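Local coordinates for TBC1 domain family member 22A (Homo sapiens, PDB 2QFZ), which may act as a GTPase-activating protein for Rab family GTPases through its TBC domain, and forms homodimers, at residues Gln303-Leu306 against Leu307-Asn311. Sequence-based numbering, arbitrary orientation.
Sequences QELL and LFLQN
Leu306 and Gln310 pack one helical turn apart near the C-terminal end of helix 302-309. CD1 of Leu306 lies 3.7 Å from NE2 of Gln310, so a methyl group rests against the side-chain amide as the two chains cross at a slant. In Gln310, CG stands anti to the carbonyl carbon (chi1 -74°) and the chain then extends, which lays the amide beside the CD1 methyl of Leu306. That amide is held by NE2, which donates a hydrogen bond to the backbone O of Gln244.

Leu305 and Leu309 form the buried side. Their CD1 atoms are 4.3 Å apart. Four i to i+4 backbone bonds run from Leu307 N to Gln303 O at 3.0 Å through to Gln310 N to Leu306 O at 3.1 Å. The last is the most bent at its hydrogen, 144°. The turn then tightens as Asn311 N bonds to Phe308 O.

On the solvent side, the side chains of Gln303 and Leu307 run loosely side by side, with CG of Gln303 4.0 Å from CD1 of Leu307. That CD1 sits snugly against O of Gln303, at 3.1 Å. A firm exception is Asn311: its ND2 donates back to O of Leu307 at 2.6 Å, nearly straight, in the carbonyl plane and on a lone pair. Earlier in the helix, the OD2 carboxylate oxygen of Asp301 accepts from the backbone N of Glu304.

Leu306, Leu309 and Gln310 touch Phe245 of helix 242-251, and Leu306 also touches Gln244. Leu305 and Leu309 reach helix 229-237, at His234 and Leu235, while Phe308 and Leu309 touch helix 293-298, which places this short helix within the all-helical TBC domain.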
ATOM      1  N   GLN A 303       4.972   4.081  28.723  1.00 32.43           N
ATOM      2  CA  GLN A 303       5.703   3.005  28.005  1.00 31.79           C
ATOM      3  C   GLN A 303       4.752   1.994  27.346  1.00 27.34           C
ATOM      4  O   GLN A 303       4.938   1.599  26.198  1.00 26.68           O
ATOM      5  CB  GLN A 303       6.651   2.277  28.980  1.00 33.09           C
ATOM      6  CG  GLN A 303       7.608   1.247  28.345  1.00 36.15           C
ATOM      7  CD  GLN A 303       8.223   0.269  29.391  1.00 39.32           C
ATOM      8  OE1 GLN A 303       7.977   0.376  30.605  1.00 40.53           O
ATOM      9  NE2 GLN A 303       9.024  -0.683  28.901  1.00 43.47           N
ATOM     10  N   GLU A 304       3.750   1.557  28.094  1.00 24.62           N
ATOM     11  CA  GLU A 304       2.759   0.616  27.581  1.00 24.25           C
ATOM     12  C   GLU A 304       1.804   1.266  26.602  1.00 20.37           C
ATOM     13  O   GLU A 304       1.314   0.587  25.718  1.00 20.97           O
ATOM     14  CB  GLU A 304       1.964  -0.025  28.735  1.00 25.58           C
ATOM     15  CG  GLU A 304       2.773  -0.968  29.591  1.00 26.76           C
ATOM     16  CD  GLU A 304       1.917  -1.803  30.559  1.00 27.96           C
ATOM     17  OE1 GLU A 304       2.443  -2.749  31.156  1.00 29.06           O
ATOM     18  OE2 GLU A 304       0.721  -1.523  30.728  1.00 30.56           O
ATOM     19  N   LEU A 305       1.514   2.567  26.781  1.00 20.76           N
ATOM     20  CA  LEU A 305       0.677   3.324  25.842  1.00 24.26           C
ATOM     21  C   LEU A 305       1.311   3.401  24.439  1.00 24.68           C
ATOM     22  O   LEU A 305       0.682   3.059  23.435  1.00 20.77           O
ATOM     23  CB  LEU A 305       0.415   4.744  26.345  1.00 23.48           C
ATOM     24  CG  LEU A 305      -0.482   5.604  25.445  1.00 24.05           C
ATOM     25  CD1 LEU A 305      -1.777   4.895  25.063  1.00 27.89           C
ATOM     26  CD2 LEU A 305      -0.775   7.015  26.084  1.00 23.98           C
ATOM     27  N   LEU A 306       2.550   3.856  24.392  1.00 24.26           N
ATOM     28  CA  LEU A 306       3.323   3.828  23.156  1.00 23.70           C
ATOM     29  C   LEU A 306       3.463   2.382  22.571  1.00 22.64           C
ATOM     30  O   LEU A 306       3.232   2.194  21.401  1.00 17.36           O
ATOM     31  CB  LEU A 306       4.691   4.528  23.358  1.00 21.78           C
ATOM     32  CG  LEU A 306       5.596   4.653  22.129  1.00 22.25           C
ATOM     33  CD1 LEU A 306       4.792   5.187  20.912  1.00 18.56           C
ATOM     34  CD2 LEU A 306       6.769   5.501  22.404  1.00 24.41           C
ATOM     35  N   LEU A 307       3.775   1.377  23.391  1.00 20.81           N
ATOM     36  CA  LEU A 307       3.848  -0.030  22.924  1.00 25.01           C
ATOM     37  C   LEU A 307       2.596  -0.528  22.258  1.00 23.45           C
ATOM     38  O   LEU A 307       2.693  -1.196  21.252  1.00 22.89           O
ATOM     39  CB  LEU A 307       4.207  -1.017  24.036  1.00 27.45           C
ATOM     40  CG  LEU A 307       5.683  -0.941  24.450  1.00 33.53           C
ATOM     41  CD1 LEU A 307       5.804  -1.365  25.923  1.00 35.55           C
ATOM     42  CD2 LEU A 307       6.616  -1.775  23.539  1.00 33.80           C
ATOM     43  N   PHE A 308       1.444  -0.201  22.847  1.00 22.98           N
ATOM     44  CA  PHE A 308       0.113  -0.544  22.343  1.00 25.38           C
ATOM     45  C   PHE A 308      -0.152   0.117  20.966  1.00 26.36           C
ATOM     46  O   PHE A 308      -0.575  -0.541  20.035  1.00 25.04           O
ATOM     47  CB  PHE A 308      -0.960  -0.089  23.367  1.00 23.93           C
ATOM     48  CG  PHE A 308      -2.364  -0.377  22.945  1.00 25.54           C
ATOM     49  CD1 PHE A 308      -2.849  -1.687  22.929  1.00 24.61           C
ATOM     50  CD2 PHE A 308      -3.229   0.655  22.573  1.00 26.53           C
ATOM     51  CE1 PHE A 308      -4.153  -1.961  22.532  1.00 25.11           C
ATOM     52  CE2 PHE A 308      -4.536   0.377  22.162  1.00 25.97           C
ATOM     53  CZ  PHE A 308      -4.995  -0.956  22.167  1.00 23.96           C
ATOM     54  N   LEU A 309       0.109   1.421  20.863  1.00 24.54           N
ATOM     55  CA  LEU A 309      -0.148   2.181  19.630  1.00 23.93           C
ATOM     56  C   LEU A 309       0.740   1.678  18.474  1.00 25.26           C
ATOM     57  O   LEU A 309       0.370   1.790  17.296  1.00 28.19           O
ATOM     58  CB  LEU A 309       0.100   3.665  19.859  1.00 22.27           C
ATOM     59  CG  LEU A 309      -0.935   4.448  20.684  1.00 24.95           C
ATOM     60  CD1 LEU A 309      -0.438   5.849  21.099  1.00 23.47           C
ATOM     61  CD2 LEU A 309      -2.216   4.575  19.899  1.00 26.05           C
ATOM     62  N   GLN A 310       1.910   1.154  18.842  1.00 23.28           N
ATOM     63  CA  GLN A 310       2.873   0.600  17.907  1.00 24.06           C
ATOM     64  C   GLN A 310       2.604  -0.859  17.632  1.00 27.00           C
ATOM     65  O   GLN A 310       3.256  -1.429  16.791  1.00 26.36           O
ATOM     66  CB  GLN A 310       4.291   0.745  18.463  1.00 23.80           C
ATOM     67  CG  GLN A 310       4.846   2.112  18.423  1.00 24.82           C
ATOM     68  CD  GLN A 310       6.235   2.221  19.053  1.00 26.07           C
ATOM     69  OE1 GLN A 310       6.624   1.403  19.888  1.00 26.09           O
ATOM     70  NE2 GLN A 310       6.974   3.261  18.670  1.00 26.76           N
ATOM     71  N   ASN A 311       1.668  -1.473  18.366  1.00 32.40           N
ATOM     72  CA  ASN A 311       1.403  -2.918  18.262  1.00 31.98           C
ATOM     73  C   ASN A 311      -0.072  -3.207  18.422  1.00 29.12           C
ATOM     74  O   ASN A 311      -0.464  -4.017  19.248  1.00 33.82           O
ATOM     75  CB  ASN A 311       2.174  -3.691  19.330  1.00 34.32           C
ATOM     76  CG  ASN A 311       3.683  -3.586  19.169  1.00 36.46           C
ATOM     77  OD1 ASN A 311       4.295  -4.366  18.430  1.00 40.10           O
ATOM     78  ND2 ASN A 311       4.300  -2.661  19.903  1.00 30.56           N
TER